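Local coordinates for protein PcyX_EBK42635 (PDB 5OWG) that probably reduces biliverdin to phycoerythrobilin in a four-electron reaction that draws its electrons from ferredoxin, at residues A[33-41]-A[222-233]; A[72-80]-A[91-99]. All coordinates share one frame; numbering follows the deposited sequence.

Interaction 1 of 2, residues A[33-41]-A[222-233]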
loop_
_atom_site.group_PDB
_atom_site.type_symbol
_atom_site.label_atom_id
_atom_site.label_comp_id
_atom_site.label_asym_id
_atom_site.label_seq_id
_atom_site.Cartn_x
_atom_site.Cartn_y
_atom_site.Cartn_z
ATOM N N ASN A 33 -6.468 4.299 13.553
ATOM C CA ASN A 33 -5.774 3.175 14.177
ATOM C C ASN A 33 -6.551 1.904 13.856
ATOM O O ASN A 33 -7.615 1.654 14.427
ATOM C CB ASN A 33 -5.643 3.384 15.682
ATOM C CG ASN A 33 -4.815 4.606 16.034
ATOM O OD1 ASN A 33 -5.268 5.486 16.766
ATOM N ND2 ASN A 33 -3.592 4.666 15.513
ATOM N N GLU A 34 -6.014 1.098 12.947
ATOM C CA GLU A 34 -6.688 -0.136 12.557
ATOM C C GLU A 34 -6.498 -1.192 13.640
ATOM O O GLU A 34 -5.376 -1.381 14.121
ATOM C CB GLU A 34 -6.149 -0.649 11.224
ATOM C CG GLU A 34 -6.892 -1.868 10.697
ATOM C CD GLU A 34 -6.388 -2.324 9.339
ATOM O OE1 GLU A 34 -5.257 -2.848 9.267
ATOM O OE2 GLU A 34 -7.122 -2.153 8.344
ATOM N N PRO A 35 -7.555 -1.894 14.050
ATOM C CA PRO A 35 -7.399 -2.925 15.084
ATOM C C PRO A 35 -6.341 -3.952 14.701
ATOM O O PRO A 35 -6.341 -4.485 13.588
ATOM C CB PRO A 35 -8.794 -3.555 15.166
ATOM C CG PRO A 35 -9.715 -2.509 14.675
ATOM C CD PRO A 35 -8.961 -1.743 13.633
ATOM N N GLY A 36 -5.436 -4.232 15.640
ATOM C CA GLY A 36 -4.391 -5.209 15.457
ATOM C C GLY A 36 -3.060 -4.632 15.013
ATOM O O GLY A 36 -2.014 -5.242 15.271
ATOM N N MET A 37 -3.072 -3.470 14.355
ATOM C CA MET A 37 -1.843 -2.920 13.796
ATOM C C MET A 37 -0.863 -2.468 14.870
ATOM O O MET A 37 0.339 -2.381 14.591
ATOM C CB MET A 37 -2.161 -1.744 12.872
ATOM C CG MET A 37 -1.017 -1.379 11.936
ATOM S SD MET A 37 -0.788 -2.603 10.634
ATOM C CE MET A 37 -2.221 -2.287 9.604
ATOM N N GLU A 38 -1.338 -2.177 16.085
ATOM C CA GLU A 38 -0.423 -1.779 17.150
ATOM C C GLU A 38 0.650 -2.829 17.394
ATOM O O GLU A 38 1.708 -2.503 17.943
ATOM C CB GLU A 38 -1.196 -1.503 18.445
ATOM C CG GLU A 38 -1.724 -2.741 19.170
ATOM C CD GLU A 38 -2.819 -3.456 18.403
ATOM O OE1 GLU A 38 -3.471 -2.813 17.553
ATOM O OE2 GLU A 38 -3.031 -4.662 18.650
ATOM N N ARG A 39 0.404 -4.078 16.996
ATOM C CA ARG A 39 1.391 -5.138 17.149
ATOM C C ARG A 39 2.526 -5.031 16.141
ATOM O O ARG A 39 3.474 -5.819 16.220
ATOM C CB ARG A 39 0.720 -6.506 17.002
ATOM C CG ARG A 39 -0.499 -6.711 17.888
ATOM C CD ARG A 39 -1.256 -7.967 17.491
ATOM N NE ARG A 39 -1.794 -7.882 16.135
ATOM C CZ ARG A 39 -2.344 -8.899 15.479
ATOM N NH1 ARG A 39 -2.433 -10.095 16.046
ATOM N NH2 ARG A 39 -2.807 -8.722 14.248
ATOM N N PHE A 40 2.452 -4.090 15.193
ATOM C CA PHE A 40 3.431 -4.009 14.114
ATOM C C PHE A 40 3.999 -2.603 13.948
ATOM O O PHE A 40 4.519 -2.275 12.876
ATOM C CB PHE A 40 2.809 -4.490 12.802
ATOM C CG PHE A 40 2.061 -5.783 12.934
ATOM C CD1 PHE A 40 2.713 -6.933 13.348
ATOM C CD2 PHE A 40 0.707 -5.850 12.652
ATOM C CE1 PHE A 40 2.029 -8.126 13.477
ATOM C CE2 PHE A 40 0.017 -7.043 12.777
ATOM C CZ PHE A 40 0.679 -8.181 13.190
ATOM N N ASN A 41 3.898 -1.767 14.975
ATOM C CA ASN A 41 4.627 -0.503 15.050
ATOM C C ASN A 41 5.645 -0.661 16.175
ATOM O O ASN A 41 5.393 -0.286 17.322
ATOM C CB ASN A 41 3.690 0.678 15.292
ATOM C CG ASN A 41 2.948 1.102 14.036
ATOM O OD1 ASN A 41 3.502 1.783 13.173
ATOM N ND2 ASN A 41 1.686 0.705 13.931
ATOM N N ASP A 222 5.299 -12.690 14.011
ATOM C CA ASP A 222 4.718 -11.429 13.565
ATOM C C ASP A 222 4.418 -11.463 12.071
ATOM O O ASP A 222 3.387 -10.947 11.625
ATOM C CB ASP A 222 5.658 -10.269 13.895
ATOM C CG ASP A 222 5.828 -10.057 15.387
ATOM O OD1 ASP A 222 5.276 -10.855 16.171
ATOM O OD2 ASP A 222 6.515 -9.088 15.774
ATOM N N ILE A 223 5.310 -12.069 11.284
ATOM C CA ILE A 223 5.103 -12.166 9.838
ATOM C C ILE A 223 3.762 -12.829 9.540
ATOM O O ILE A 223 2.907 -12.265 8.847
ATOM C CB ILE A 223 6.267 -12.928 9.178
ATOM C CG1 ILE A 223 7.537 -12.076 9.208
ATOM C CG2 ILE A 223 5.932 -13.297 7.736
ATOM C CD1 ILE A 223 8.806 -12.836 8.874
ATOM N N LYS A 224 3.559 -14.043 10.061
ATOM C CA LYS A 224 2.299 -14.740 9.820
ATOM C C LYS A 224 1.121 -13.967 10.401
ATOM O O LYS A 224 0.024 -13.985 9.831
ATOM C CB LYS A 224 2.357 -16.155 10.402
ATOM C CG LYS A 224 1.001 -16.848 10.521
ATOM C CD LYS A 224 0.267 -16.953 9.193
ATOM C CE LYS A 224 -1.197 -17.314 9.414
ATOM N NZ LYS A 224 -1.976 -17.366 8.145
ATOM N N LEU A 225 1.329 -13.290 11.529
ATOM C CA LEU A 225 0.287 -12.444 12.105
ATOM C C LEU A 225 -0.032 -11.270 11.183
ATOM O O LEU A 225 -1.200 -11.007 10.872
ATOM C CB LEU A 225 0.739 -11.946 13.478
ATOM C CG LEU A 225 -0.227 -11.965 14.663
ATOM C CD1 LEU A 225 -0.830 -13.336 14.890
ATOM C CD2 LEU A 225 0.525 -11.523 15.907
ATOM N N PHE A 226 1.004 -10.558 10.732
ATOM C CA PHE A 226 0.815 -9.376 9.896
ATOM C C PHE A 226 0.243 -9.742 8.528
ATOM O O PHE A 226 -0.711 -9.113 8.054
ATOM C CB PHE A 226 2.153 -8.648 9.752
ATOM C CG PHE A 226 2.114 -7.460 8.838
ATOM C CD1 PHE A 226 1.623 -6.244 9.279
ATOM C CD2 PHE A 226 2.599 -7.552 7.544
ATOM C CE1 PHE A 226 1.598 -5.145 8.440
ATOM C CE2 PHE A 226 2.578 -6.458 6.702
ATOM C CZ PHE A 226 2.078 -5.253 7.150
ATOM N N CYS A 227 0.816 -10.755 7.875
ATOM C CA CYS A 227 0.411 -11.088 6.512
ATOM C C CYS A 227 -1.051 -11.513 6.430
ATOM O O CYS A 227 -1.689 -11.336 5.385
ATOM C CB CYS A 227 1.309 -12.195 5.955
ATOM S SG CYS A 227 2.986 -11.658 5.557
ATOM N N SER A 228 -1.601 -12.071 7.508
ATOM C CA SER A 228 -2.947 -12.631 7.466
ATOM C C SER A 228 -4.023 -11.661 7.935
ATOM O O SER A 228 -5.169 -11.759 7.481
ATOM C CB SER A 228 -3.012 -13.899 8.325
ATOM O OG SER A 228 -2.752 -13.608 9.687
ATOM N N ASP A 229 -3.694 -10.725 8.829
ATOM C CA ASP A 229 -4.697 -9.911 9.500
ATOM C C ASP A 229 -4.611 -8.421 9.205
ATOM O O ASP A 229 -5.638 -7.740 9.290
ATOM C CB ASP A 229 -4.601 -10.100 11.022
ATOM C CG ASP A 229 -4.797 -11.538 11.442
ATOM O OD1 ASP A 229 -5.089 -12.384 10.570
ATOM O OD2 ASP A 229 -4.658 -11.824 12.648
ATOM N N ASN A 230 -3.431 -7.894 8.866
ATOM C CA ASN A 230 -3.255 -6.449 8.774
ATOM C C ASN A 230 -2.510 -6.032 7.513
ATOM O O ASN A 230 -1.914 -4.948 7.487
ATOM C CB ASN A 230 -2.509 -5.928 10.007
ATOM C CG ASN A 230 -3.365 -5.947 11.255
ATOM O OD1 ASN A 230 -3.299 -6.884 12.051
ATOM N ND2 ASN A 230 -4.180 -4.910 11.431
ATOM N N LEU A 231 -2.525 -6.861 6.472
ATOM C CA LEU A 231 -1.846 -6.549 5.220
ATOM C C LEU A 231 -2.840 -6.351 4.085
ATOM O O LEU A 231 -2.902 -5.260 3.509
ATOM C CB LEU A 231 -0.843 -7.662 4.893
ATOM C CG LEU A 231 -0.239 -7.605 3.490
ATOM C CD1 LEU A 231 0.319 -6.222 3.182
ATOM C CD2 LEU A 231 0.833 -8.668 3.314
ATOM N N PHE A 232 -3.617 -7.375 3.743
ATOM C CA PHE A 232 -4.748 -7.248 2.825
ATOM C C PHE A 232 -5.960 -7.878 3.493
ATOM O O PHE A 232 -6.405 -8.968 3.112
ATOM C CB PHE A 232 -4.448 -7.898 1.475
ATOM C CG PHE A 232 -3.299 -7.270 0.750
ATOM C CD1 PHE A 232 -3.416 -6.001 0.209
ATOM C CD2 PHE A 232 -2.102 -7.944 0.607
ATOM C CE1 PHE A 232 -2.357 -5.416 -0.452
ATOM C CE2 PHE A 232 -1.038 -7.361 -0.046
ATOM C CZ PHE A 232 -1.168 -6.098 -0.583
ATOM N N PRO A 233 -6.517 -7.217 4.504
ATOM C CA PRO A 233 -7.631 -7.812 5.244
ATOM C C PRO A 233 -8.851 -7.999 4.362
ATOM O O PRO A 233 -9.096 -7.239 3.423
ATOM C CB PRO A 233 -7.909 -6.793 6.359
ATOM C CG PRO A 233 -6.698 -5.913 6.407
ATOM C CD PRO A 233 -6.180 -5.877 5.011
#

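Interaction 2 of 2, residues A[72-80]-A[91-99]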
loop_
_atom_site.group_PDB
_atom_site.type_symbol
_atom_site.label_atom_id
_atom_site.label_comp_id
_atom_site.label_asym_id
_atom_site.label_seq_id
_atom_site.Cartn_x
_atom_site.Cartn_y
_atom_site.Cartn_z
ATOM N N GLY A 72 21.295 -4.777 6.432
ATOM C CA GLY A 72 20.971 -3.366 6.315
ATOM C C GLY A 72 20.078 -3.068 5.128
ATOM O O GLY A 72 20.564 -2.721 4.051
ATOM N N LEU A 73 18.770 -3.189 5.325
ATOM C CA LEU A 73 17.801 -3.024 4.251
ATOM C C LEU A 73 16.782 -1.943 4.609
ATOM O O LEU A 73 16.807 -1.352 5.692
ATOM C CB LEU A 73 17.099 -4.352 3.942
ATOM C CG LEU A 73 17.950 -5.453 3.302
ATOM C CD1 LEU A 73 17.091 -6.673 3.011
ATOM C CD2 LEU A 73 18.636 -4.978 2.025
ATOM N N TRP A 74 15.878 -1.699 3.664
ATOM C CA TRP A 74 14.871 -0.646 3.766
ATOM C C TRP A 74 13.818 -0.950 2.719
ATOM O O TRP A 74 14.136 -1.014 1.527
ATOM C CB TRP A 74 15.474 0.740 3.529
ATOM C CG TRP A 74 14.537 1.868 3.868
ATOM C CD1 TRP A 74 14.574 2.649 4.986
ATOM C CD2 TRP A 74 13.427 2.340 3.087
ATOM N NE1 TRP A 74 13.561 3.574 4.953
ATOM C CE2 TRP A 74 12.841 3.406 3.799
ATOM C CE3 TRP A 74 12.872 1.963 1.859
ATOM C CZ2 TRP A 74 11.731 4.101 3.323
ATOM C CZ3 TRP A 74 11.766 2.654 1.390
ATOM C CH2 TRP A 74 11.209 3.712 2.120
ATOM N N MET A 75 12.576 -1.138 3.152
ATOM C CA MET A 75 11.502 -1.475 2.237
ATOM C C MET A 75 10.279 -0.646 2.589
ATOM O O MET A 75 10.175 -0.081 3.680
ATOM C CB MET A 75 11.178 -2.978 2.284
ATOM C CG MET A 75 10.145 -3.396 3.327
ATOM S SD MET A 75 8.418 -3.094 2.879
ATOM C CE MET A 75 8.254 -4.041 1.369
ATOM N N ALA A 76 9.350 -0.578 1.642
ATOM C CA ALA A 76 8.102 0.130 1.862
ATOM C C ALA A 76 7.010 -0.529 1.036
ATOM O O ALA A 76 7.258 -1.052 -0.054
ATOM C CB ALA A 76 8.221 1.615 1.503
ATOM N N HIS A 77 5.796 -0.501 1.577
ATOM C CA HIS A 77 4.622 -1.045 0.914
ATOM C C HIS A 77 3.486 -0.050 1.071
ATOM O O HIS A 77 3.268 0.484 2.162
ATOM C CB HIS A 77 4.238 -2.409 1.503
ATOM C CG HIS A 77 2.861 -2.865 1.138
ATOM N ND1 HIS A 77 2.598 -3.602 0.003
ATOM C CD2 HIS A 77 1.670 -2.699 1.763
ATOM C CE1 HIS A 77 1.305 -3.866 -0.058
ATOM N NE2 HIS A 77 0.720 -3.329 0.996
ATOM N N LEU A 78 2.776 0.210 -0.024
ATOM C CA LEU A 78 1.696 1.189 -0.031
ATOM C C LEU A 78 0.573 0.660 -0.907
ATOM O O LEU A 78 0.790 0.365 -2.086
ATOM C CB LEU A 78 2.187 2.552 -0.534
ATOM C CG LEU A 78 1.154 3.683 -0.556
ATOM C CD1 LEU A 78 0.672 4.030 0.846
ATOM C CD2 LEU A 78 1.730 4.912 -1.233
ATOM N N CYS A 79 -0.621 0.545 -0.330
ATOM C CA CYS A 79 -1.771 -0.004 -1.031
ATOM C C CYS A 79 -3.007 0.807 -0.677
ATOM O O CYS A 79 -3.170 1.253 0.462
ATOM C CB CYS A 79 -2.006 -1.474 -0.675
ATOM S SG CYS A 79 -3.243 -2.267 -1.702
ATOM N N LEU A 80 -3.880 0.991 -1.667
ATOM C CA LEU A 80 -5.127 1.728 -1.491
ATOM C C LEU A 80 -6.279 0.913 -2.056
ATOM O O LEU A 80 -6.278 0.573 -3.244
ATOM C CB LEU A 80 -5.068 3.096 -2.178
ATOM C CG LEU A 80 -4.595 4.293 -1.349
ATOM C CD1 LEU A 80 -3.096 4.240 -1.098
ATOM C CD2 LEU A 80 -4.978 5.603 -2.029
ATOM N N TYR A 91 -4.393 0.974 -6.247
ATOM C CA TYR A 91 -3.037 1.505 -6.200
ATOM C C TYR A 91 -2.164 0.575 -5.372
ATOM O O TYR A 91 -2.515 0.215 -4.245
ATOM C CB TYR A 91 -3.032 2.910 -5.597
ATOM C CG TYR A 91 -1.664 3.556 -5.489
ATOM C CD1 TYR A 91 -0.801 3.243 -4.444
ATOM C CD2 TYR A 91 -1.246 4.497 -6.420
ATOM C CE1 TYR A 91 0.445 3.838 -4.341
ATOM C CE2 TYR A 91 -0.004 5.098 -6.325
ATOM C CZ TYR A 91 0.836 4.766 -5.283
ATOM O OH TYR A 91 2.073 5.362 -5.184
ATOM N N GLY A 92 -1.030 0.180 -5.937
ATOM C CA GLY A 92 -0.089 -0.655 -5.226
ATOM C C GLY A 92 1.326 -0.255 -5.568
ATOM O O GLY A 92 1.679 -0.175 -6.745
ATOM N N PHE A 93 2.135 0.029 -4.552
ATOM C CA PHE A 93 3.534 0.391 -4.744
ATOM C C PHE A 93 4.363 -0.386 -3.737
ATOM O O PHE A 93 4.117 -0.300 -2.529
ATOM C CB PHE A 93 3.756 1.896 -4.575
ATOM C CG PHE A 93 5.176 2.330 -4.817
ATOM C CD1 PHE A 93 5.641 2.557 -6.103
ATOM C CD2 PHE A 93 6.048 2.508 -3.758
ATOM C CE1 PHE A 93 6.946 2.955 -6.326
ATOM C CE2 PHE A 93 7.355 2.909 -3.975
ATOM C CZ PHE A 93 7.803 3.132 -5.260
ATOM N N ASP A 94 5.335 -1.146 -4.233
ATOM C CA ASP A 94 6.204 -1.959 -3.392
ATOM C C ASP A 94 7.634 -1.775 -3.868
ATOM O O ASP A 94 7.939 -2.022 -5.041
ATOM C CB ASP A 94 5.800 -3.435 -3.436
ATOM C CG ASP A 94 4.438 -3.684 -2.815
ATOM O OD1 ASP A 94 4.241 -3.293 -1.646
ATOM O OD2 ASP A 94 3.568 -4.263 -3.497
ATOM N N ILE A 95 8.504 -1.336 -2.964
ATOM C CA ILE A 95 9.912 -1.113 -3.262
ATOM C C ILE A 95 10.742 -1.753 -2.159
ATOM O O ILE A 95 10.519 -1.487 -0.972
ATOM C CB ILE A 95 10.237 0.391 -3.400
ATOM C CG1 ILE A 95 11.566 0.586 -4.131
ATOM C CG2 ILE A 95 10.259 1.092 -2.041
ATOM C CD1 ILE A 95 11.421 0.546 -5.627
ATOM N N ILE A 96 11.669 -2.623 -2.548
ATOM C CA ILE A 96 12.692 -3.151 -1.652
ATOM C C ILE A 96 14.045 -2.831 -2.266
ATOM O O ILE A 96 14.310 -3.187 -3.420
ATOM C CB ILE A 96 12.539 -4.666 -1.417
ATOM C CG1 ILE A 96 13.738 -5.221 -0.634
ATOM C CG2 ILE A 96 12.400 -5.404 -2.742
ATOM C CD1 ILE A 96 13.966 -4.563 0.715
ATOM N N ALA A 97 14.897 -2.161 -1.495
ATOM C CA ALA A 97 16.204 -1.749 -1.983
ATOM C C ALA A 97 17.232 -1.891 -0.876
ATOM O O ALA A 97 18.274 -2.526 -1.056
ATOM C CB ALA A 97 16.166 -0.303 -2.479
ATOM N N GLY A 98 16.932 -1.309 0.279
ATOM C CA GLY A 98 17.908 -1.220 1.339
ATOM C C GLY A 98 18.899 -0.111 1.089
ATOM O O GLY A 98 18.549 1.071 1.148
ATOM N N GLU A 99 20.135 -0.486 0.786
ATOM C CA GLU A 99 21.202 0.471 0.560
ATOM C C GLU A 99 21.972 0.073 -0.687
ATOM O O GLU A 99 22.238 -1.112 -0.908
ATOM C CB GLU A 99 22.139 0.535 1.770
ATOM C CG GLU A 99 21.425 0.866 3.067
ATOM C CD GLU A 99 20.902 2.287 3.090
ATOM O OE1 GLU A 99 21.696 3.209 3.366
ATOM O OE2 GLU A 99 19.699 2.488 2.822
#

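Interaction 1 of 2, residues A[33-41]-A[222-233]
Met37 closes a type II turn that starts at Glu34 and leads into the 3-10 segment 37-39, which lies against the last turns of helix 222-229, with Met37 CA 6.3 Å from Asn230 CA. Asn230, where the chain leaves the helix, is gripped at both amide atoms. Asn230 ND2 donates to Pro35 O (3.1 Å, nearly straight) and to Glu34 OE1 (3.2 Å), the other oxygen of Glu34 being paired with Arg59. Asn230 OD1 accepts Arg39 NH2 at 2.9 Å, the amide turned 70° from the guanidinium plane. Arg39 NE also donates to Gly36 O, so two bonds fix the rotation of that guanidinium, while NH1 rests on Leu225 CG.

Deeper in, the Phe40 ring has CB of Phe226 over the centre of one face (3.8 Å to the centroid) and Arg39 CB over the other. With CG anti to its own N (chi1 176°), Phe226 directs a ring edge at the Phe40 face, planes 80° apart, a T-shaped stack. Met37 SD sits at the Phe226 edge, 4.1 Å from CE1, as a Met-aromatic contact. A type II turn bonded to the asparagine following the helix, with a T-shaped phenylalanine pair beneath, seats loop 33-41 on the last helix of this bilin reductase fold.

Interaction 2 of 2, residues A[72-80]-A[91-99]
Strands 73-80 and 91-96 form an antiparallel hairpin, strands four and five of the six-stranded antiparallel sheet of the ferredoxin-dependent bilin reductase fold, their axes 4.8 Å apart. Paired backbone bonds run along it: Leu78 and Phe93 bond both ways, with Phe93 N to Leu78 O at 2.8 Å, and Ala76 and Ile95 do the same. Past Ile96 the regular pattern ends. Trp74 O accepts Gly98 N at 3.1 Å and, weakly, Ala97 N, while Gly98 CA comes close to Leu73 CA.

The face carrying Ala76, Leu78, Phe93 and Tyr91 is apolar and lies under helices 14-28 and 161-179. Leu78 lays CD2 against Tyr91 CE1 (3.5 Å); the Tyr91 hydroxyl is bonded to Ala169 O. Farther along, Ile95 CG2 meets the Trp74 ring at its edge, 4.1 Å from CZ3, and also touches Ala76 CB.

On the other face Ile96 CD1 packs on Met75 CB (3.6 Å), and beyond them His77 and Asp94 stand side by side, ring and carboxylate only 14° apart. His77 ND1 is hydrogen-bonded to Asp94 OD1 at the edge of the imidazole, though the modelled 2.3 Å is too short to be trusted. The chemistry is that of one polar pair in an otherwise largely apolar contact, on the face that, as in relatives, probably borders the bilin pocket.

Interaction 2 is a buried contact between neighbouring strands of the sheet, a ladder of backbone bonds with apolar side chains beneath the helices on one face; interaction 1 lies farther out and is only partly buried, with no backbone-to-backbone bond across it and a polar network of amide, carboxylate and guanidinium groups at its outer side. Along the chain, the hairpin is nested inside the long loop that interaction 1 closes. The centres of interactions 1 and 2 are about 17 Å apart. Even so they touch: Phe232, just past helix 222-229, brings CZ to 3.4 Å from His77 CE1 and also packs on Cys79. The segment 222-233 therefore holds the 33-41 loop and reaches the hairpin face that carries His77.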